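PDB 4TKK: holliday junction resolvase Hjc from Sulfolobus solfataricus, which resolves Holliday junctions during genetic recombination, cutting four-way DNA with paired nicks in opposing strands as a magnesium-dependent homodimeric endonuclease. Local coordinates for residues N48-L53 and A133-T138. The protein carries 1 engineered substitution. Numbering follows the deposited sequence.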
# COMPACT_ATOMS: atom_id res chain seq x y z
N ASN A 48 -1.64 -4.29 -9.99
CA ASN A 48 -1.85 -3.50 -11.20
C ASN A 48 -2.75 -2.28 -11.03
O ASN A 48 -3.65 -2.06 -11.82
CB ASN A 48 -2.29 -4.44 -12.35
CG ASN A 48 -1.24 -5.53 -12.59
OD1 ASN A 48 -0.01 -5.27 -12.69
ND2 ASN A 48 -1.68 -6.77 -12.59
N GLY A 49 -2.48 -1.49 -10.00
CA GLY A 49 -3.23 -0.27 -9.74
C GLY A 49 -4.46 -0.43 -8.88
O GLY A 49 -5.06 0.57 -8.48
N VAL A 50 -4.85 -1.67 -8.59
CA VAL A 50 -5.99 -1.95 -7.72
C VAL A 50 -5.47 -2.13 -6.31
O VAL A 50 -4.50 -2.85 -6.08
CB VAL A 50 -6.84 -3.15 -8.20
CG1 VAL A 50 -8.00 -3.40 -7.25
CG2 VAL A 50 -7.37 -2.89 -9.60
N ILE A 51 -6.09 -1.41 -5.37
CA ILE A 51 -5.74 -1.36 -3.97
C ILE A 51 -6.84 -2.04 -3.19
O ILE A 51 -8.00 -1.63 -3.25
CB ILE A 51 -5.52 0.10 -3.52
CG1 ILE A 51 -4.48 0.84 -4.40
CG2 ILE A 51 -5.16 0.16 -2.03
CD1 ILE A 51 -4.59 2.39 -4.33
N ILE A 52 -6.47 -3.10 -2.47
CA ILE A 52 -7.40 -3.82 -1.63
C ILE A 52 -6.92 -3.71 -0.24
O ILE A 52 -5.72 -3.79 0.03
CB ILE A 52 -7.87 -5.23 -2.10
CG1 ILE A 52 -6.94 -6.36 -1.88
CG2 ILE A 52 -8.58 -5.17 -3.47
CD1 ILE A 52 -7.69 -7.70 -1.62
N LEU A 53 -7.85 -3.40 0.64
CA LEU A 53 -7.52 -3.18 2.05
C LEU A 53 -8.37 -4.11 2.81
O LEU A 53 -9.57 -4.18 2.59
CB LEU A 53 -7.76 -1.69 2.46
CG LEU A 53 -7.13 -0.68 1.54
CD1 LEU A 53 -7.70 0.67 1.77
CD2 LEU A 53 -5.60 -0.69 1.65
N ALA A 133 -11.44 -7.87 -12.54
CA ALA A 133 -12.50 -7.11 -13.22
C ALA A 133 -12.19 -5.62 -13.23
O ALA A 133 -12.36 -5.00 -14.28
CB ALA A 133 -13.85 -7.38 -12.57
N LYS A 134 -11.75 -5.05 -12.07
CA LYS A 134 -11.39 -3.63 -11.98
C LYS A 134 -10.23 -3.36 -12.94
O LYS A 134 -10.30 -2.37 -13.67
CB LYS A 134 -11.00 -3.19 -10.55
CG LYS A 134 -12.14 -3.14 -9.53
CD LYS A 134 -11.61 -3.41 -8.11
CE LYS A 134 -12.63 -4.01 -7.16
NZ LYS A 134 -12.00 -4.53 -5.92
N ILE A 135 -9.20 -4.26 -12.98
CA ILE A 135 -8.02 -4.19 -13.84
C ILE A 135 -8.47 -4.09 -15.31
O ILE A 135 -7.98 -3.23 -16.04
CB ILE A 135 -7.00 -5.37 -13.57
CG1 ILE A 135 -6.33 -5.20 -12.18
CG2 ILE A 135 -5.94 -5.47 -14.66
CD1 ILE A 135 -5.61 -6.39 -11.59
N SER A 136 -9.46 -4.92 -15.70
CA SER A 136 -10.03 -4.95 -17.05
C SER A 136 -10.87 -3.71 -17.40
O SER A 136 -10.92 -3.32 -18.57
CB SER A 136 -10.81 -6.23 -17.28
OG SER A 136 -9.97 -7.36 -17.11
N ARG A 137 -11.52 -3.08 -16.39
CA ARG A 137 -12.33 -1.86 -16.58
C ARG A 137 -11.44 -0.64 -16.81
O ARG A 137 -11.86 0.30 -17.48
CB ARG A 137 -13.21 -1.59 -15.35
CG ARG A 137 -14.39 -2.53 -15.17
CD ARG A 137 -15.09 -2.25 -13.86
NE ARG A 137 -15.17 -3.45 -13.02
CZ ARG A 137 -15.21 -3.43 -11.69
NH1 ARG A 137 -15.15 -2.27 -11.03
NH2 ARG A 137 -15.29 -4.56 -11.00
N THR A 138 -10.22 -0.66 -16.23
CA THR A 138 -9.22 0.41 -16.32
C THR A 138 -8.67 0.55 -17.74
O THR A 138 -8.47 1.67 -18.21
CB THR A 138 -8.15 0.25 -15.21
OG1 THR A 138 -8.80 0.18 -13.94
CG2 THR A 138 -7.14 1.39 -15.19
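Val50 meets Lys134 and Ile135 where the C-terminal helix 124-139 lies against the central mixed sheet of this PD-(D/E)XK nuclease fold, segment 133-138 running roughly antiparallel to strand 50-53 (153°). The tight part is the fork of Val50. Its CG2 packs 3.6 Å from CG1 of Ile135 and 3.8 Å from CB of Lys134. With CG1 anti to the backbone N (chi1 179°), CG2 is left to face Ile135 while CG1 meets CD of Lys134, 3.7 Å away, whose extended chain crosses the valine at about a right angle. One turn earlier on the helix, Val131 also touches Val50 and carries the packing on to Ile52. The looser side is the turn that leads into the strand. There the exposed Asn48 touches Ile135 chiefly through CB, 3.9 Å from CD1, with its amide ND2 slightly farther from the same methyl, and its backbone hydrogen-bonds to the second subunit. An alanine in place of Ile135 would probably open a gap beside Val50 CG2, leaving it to Lys134 CB on this side, and take away the apolar neighbour of Asn48 CB at the turn. No hydrogen bond links 48-53 to 133-138: the ammonium of Lys134 passes Ile52 as a simple contact, NZ 4.3 Å from CG2.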